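Local coordinates for protein hydrogenase 2 maturation peptidase (Thaumarchaeota archaeon SCGC AB-539-E09, PDB 5TTX) that probably cleaves a C-terminal peptide from the large subunit of a nickel-iron hydrogenase as the last step of that enzyme's maturation, at residues 8-13 against 61-66. Residues are numbered along the deposited sequence; the frame is centred on the assembly and turned at random.
Sequences KRVLVA and YEKVIF
Tyr61 sets CG anti to its carbonyl carbon (chi1 -61°), which lays the phenol ring against Leu11 CB; Leu11 sets its own CG anti to the backbone N (chi1 167°), carrying its branch toward Val64. The two strands, 10-13 and 63-66, are parallel neighbours in the open alpha/beta sheet of a hydrogenase maturation protease, and the chain between them runs out through helix 25-34, the outer strand 42-48 and helix 54-58. Leu11 CB lies over the ring centre of Tyr61, 3.5 Å from the centroid and almost on the ring normal, a close CH-pi contact of flat face on methylene. Lys8, which is poorly ordered, crosses the phenol at about a right angle, its CE 3.6 Å from Tyr61 OH, while its NZ forms a salt bridge with Asp60. The Tyr61 hydroxyl is hydrogen-bonded to Asp43 and Arg45, so a tyrosine suits the place: its face packs on Leu11 and its tip meets polar partners. An alanine here removes ring and hydroxyl, and would probably leave Leu11 CB less well packed and loosen the side-chain tie to strand 42-48.

Backbone bonds then run in parallel register: Leu11 N to Lys63 O, Ile65 N to Leu11 O at 2.8 Å, and Ala13 N to Ile65 O. Beta-branched Val10, Val12 and Ile65 suit the extended chain, and with Lys63 they occupy one face; Val10, Lys63 and Ile65 meet helix 141-158 there. On the other, Leu11 CD2 rests 4.0 Å from Val64 CG1, and the small Ala13 lets the Phe66 ring present its face to CB.

Just before the strands, Arg9 O accepts Glu62 N, and Glu62 OE1 lies at the edge of the Arg9 guanidinium, in its plane, 3.4 Å from NH1, in a salt bridge whose hydrogen bond is weak.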
ATOM      1  N   LYS A   8       3.428 -24.553  32.765  1.00 87.77           N
ATOM      2  CA  LYS A   8       3.610 -25.012  31.389  1.00 85.03           C
ATOM      3  C   LYS A   8       4.485 -24.019  30.624  1.00 77.38           C
ATOM      4  O   LYS A   8       4.003 -23.300  29.754  1.00 88.57           O
ATOM      5  CB  LYS A   8       2.248 -25.176  30.701  1.00 93.66           C
ATOM      6  CG  LYS A   8       2.269 -25.945  29.378  1.00 94.18           C
ATOM      7  CD  LYS A   8       0.970 -25.728  28.594  1.00 95.53           C
ATOM      8  CE  LYS A   8       1.102 -26.200  27.145  1.00 91.50           C
ATOM      9  NZ  LYS A   8      -0.019 -25.729  26.275  1.00 88.78           N
ATOM     10  N   ARG A   9       5.773 -23.977  30.945  1.00 64.92           N
ATOM     11  CA  ARG A   9       6.642 -22.919  30.437  1.00 56.82           C
ATOM     12  C   ARG A   9       7.782 -23.413  29.566  1.00 43.42           C
ATOM     13  O   ARG A   9       8.095 -22.769  28.561  1.00 43.81           O
ATOM     14  CB  ARG A   9       7.214 -22.108  31.602  1.00 56.10           C
ATOM     15  CG  ARG A   9       6.207 -21.193  32.227  1.00 57.26           C
ATOM     16  CD  ARG A   9       6.122 -19.879  31.459  1.00 69.73           C
ATOM     17  NE  ARG A   9       4.923 -19.107  31.787  1.00 77.73           N
ATOM     18  CZ  ARG A   9       4.719 -17.848  31.405  1.00 86.37           C
ATOM     19  NH1 ARG A   9       5.639 -17.208  30.685  1.00 81.63           N
ATOM     20  NH2 ARG A   9       3.597 -17.221  31.749  1.00 93.33           N
ATOM     21  N   VAL A  10       8.427 -24.518  29.922  1.00 39.96           N
ATOM     22  CA  VAL A  10       9.537 -25.064  29.154  1.00 35.55           C
ATOM     23  C   VAL A  10       9.126 -26.419  28.597  1.00 38.84           C
ATOM     24  O   VAL A  10       8.546 -27.236  29.318  1.00 47.04           O
ATOM     25  CB  VAL A  10      10.811 -25.210  29.998  1.00 34.17           C
ATOM     26  CG1 VAL A  10      11.872 -25.993  29.207  1.00 33.97           C
ATOM     27  CG2 VAL A  10      11.323 -23.847  30.404  1.00 37.28           C
ATOM     28  N   LEU A  11       9.413 -26.641  27.313  1.00 27.49           N
ATOM     29  CA  LEU A  11       9.148 -27.897  26.633  1.00 30.24           C
ATOM     30  C   LEU A  11      10.478 -28.556  26.330  1.00 31.29           C
ATOM     31  O   LEU A  11      11.331 -27.951  25.672  1.00 31.86           O
ATOM     32  CB  LEU A  11       8.364 -27.689  25.333  1.00 33.68           C
ATOM     33  CG  LEU A  11       8.327 -28.948  24.431  1.00 36.56           C
ATOM     34  CD1 LEU A  11       7.613 -30.080  25.133  1.00 27.55           C
ATOM     35  CD2 LEU A  11       7.672 -28.690  23.049  1.00 32.44           C
ATOM     36  N   VAL A  12      10.664 -29.781  26.808  1.00 27.28           N
ATOM     37  CA  VAL A  12      11.762 -30.627  26.346  1.00 24.18           C
ATOM     38  C   VAL A  12      11.152 -31.769  25.547  1.00 35.08           C
ATOM     39  O   VAL A  12      10.406 -32.595  26.102  1.00 36.52           O
ATOM     40  CB  VAL A  12      12.613 -31.152  27.510  1.00 27.70           C
ATOM     41  CG1 VAL A  12      13.812 -31.950  26.997  1.00 23.35           C
ATOM     42  CG2 VAL A  12      13.052 -30.011  28.429  1.00 31.22           C
ATOM     43  N   ALA A  13      11.479 -31.824  24.250  1.00 32.01           N
ATOM     44  CA  ALA A  13      10.805 -32.698  23.294  1.00 26.40           C
ATOM     45  C   ALA A  13      11.770 -33.741  22.766  1.00 25.71           C
ATOM     46  O   ALA A  13      12.781 -33.397  22.147  1.00 29.48           O
ATOM     47  CB  ALA A  13      10.216 -31.895  22.127  1.00 25.74           C
ATOM     48  N   TYR A  61       4.664 -22.471  25.003  1.00 37.02           N
ATOM     49  CA  TYR A  61       5.938 -22.515  25.702  1.00 36.76           C
ATOM     50  C   TYR A  61       6.750 -21.276  25.376  1.00 40.29           C
ATOM     51  O   TYR A  61       6.623 -20.695  24.297  1.00 46.55           O
ATOM     52  CB  TYR A  61       6.746 -23.763  25.330  1.00 34.03           C
ATOM     53  CG  TYR A  61       6.017 -25.017  25.686  1.00 37.48           C
ATOM     54  CD1 TYR A  61       6.153 -25.583  26.950  1.00 41.60           C
ATOM     55  CD2 TYR A  61       5.155 -25.620  24.779  1.00 35.44           C
ATOM     56  CE1 TYR A  61       5.454 -26.732  27.301  1.00 43.44           C
ATOM     57  CE2 TYR A  61       4.466 -26.773  25.115  1.00 47.82           C
ATOM     58  CZ  TYR A  61       4.620 -27.318  26.378  1.00 36.76           C
ATOM     59  OH  TYR A  61       3.931 -28.447  26.717  1.00 48.62           O
ATOM     60  N   GLU A  62       7.578 -20.864  26.327  1.00 41.89           N
ATOM     61  CA  GLU A  62       8.527 -19.787  26.089  1.00 37.56           C
ATOM     62  C   GLU A  62       9.921 -20.301  25.762  1.00 37.35           C
ATOM     63  O   GLU A  62      10.754 -19.540  25.269  1.00 39.99           O
ATOM     64  CB  GLU A  62       8.593 -18.869  27.314  1.00 35.29           C
ATOM     65  CG  GLU A  62       9.290 -19.493  28.506  1.00 36.43           C
ATOM     66  CD  GLU A  62       9.329 -18.576  29.731  1.00 50.33           C
ATOM     67  OE1 GLU A  62       8.884 -17.414  29.622  1.00 56.33           O
ATOM     68  OE2 GLU A  62       9.813 -19.014  30.799  1.00 49.22           O
ATOM     69  N   LYS A  63      10.203 -21.562  26.040  1.00 36.29           N
ATOM     70  CA  LYS A  63      11.502 -22.123  25.726  1.00 37.39           C
ATOM     71  C   LYS A  63      11.286 -23.563  25.287  1.00 42.04           C
ATOM     72  O   LYS A  63      10.448 -24.268  25.855  1.00 53.55           O
ATOM     73  CB  LYS A  63      12.444 -22.003  26.933  1.00 32.30           C
ATOM     74  CG  LYS A  63      13.824 -22.581  26.733  1.00 33.47           C
ATOM     75  CD  LYS A  63      14.692 -22.292  27.936  1.00 36.98           C
ATOM     76  CE  LYS A  63      16.086 -22.881  27.782  1.00 37.72           C
ATOM     77  NZ  LYS A  63      16.865 -22.110  26.769  1.00 47.82           N
ATOM     78  N   VAL A  64      11.991 -23.977  24.235  1.00 32.02           N
ATOM     79  CA  VAL A  64      11.888 -25.330  23.697  1.00 31.68           C
ATOM     80  C   VAL A  64      13.281 -25.904  23.530  1.00 31.88           C
ATOM     81  O   VAL A  64      14.198 -25.215  23.064  1.00 33.09           O
ATOM     82  CB  VAL A  64      11.141 -25.387  22.349  1.00 37.69           C
ATOM     83  CG1 VAL A  64      11.013 -26.818  21.917  1.00 44.52           C
ATOM     84  CG2 VAL A  64       9.769 -24.816  22.498  1.00 46.94           C
ATOM     85  N   ILE A  65      13.432 -27.169  23.913  1.00 31.25           N
ATOM     86  CA  ILE A  65      14.630 -27.968  23.670  1.00 31.35           C
ATOM     87  C   ILE A  65      14.193 -29.220  22.927  1.00 32.62           C
ATOM     88  O   ILE A  65      13.356 -29.980  23.433  1.00 37.86           O
ATOM     89  CB  ILE A  65      15.331 -28.338  24.986  1.00 31.99           C
ATOM     90  CG1 ILE A  65      15.725 -27.079  25.744  1.00 25.38           C
ATOM     91  CG2 ILE A  65      16.524 -29.278  24.764  1.00 24.41           C
ATOM     92  CD1 ILE A  65      16.420 -27.392  27.084  1.00 29.30           C
ATOM     93  N   PHE A  66      14.747 -29.433  21.732  1.00 30.31           N
ATOM     94  CA  PHE A  66      14.454 -30.608  20.914  1.00 28.51           C
ATOM     95  C   PHE A  66      15.624 -31.570  20.988  1.00 25.78           C
ATOM     96  O   PHE A  66      16.788 -31.156  20.860  1.00 32.77           O
ATOM     97  CB  PHE A  66      14.217 -30.259  19.432  1.00 33.90           C
ATOM     98  CG  PHE A  66      12.804 -29.877  19.121  1.00 48.15           C
ATOM     99  CD1 PHE A  66      11.878 -30.837  18.761  1.00 47.85           C
ATOM    100  CD2 PHE A  66      12.393 -28.543  19.195  1.00 53.93           C
ATOM    101  CE1 PHE A  66      10.553 -30.484  18.490  1.00 52.13           C
ATOM    102  CE2 PHE A  66      11.080 -28.184  18.910  1.00 54.52           C
ATOM    103  CZ  PHE A  66      10.157 -29.159  18.565  1.00 54.71           C
TER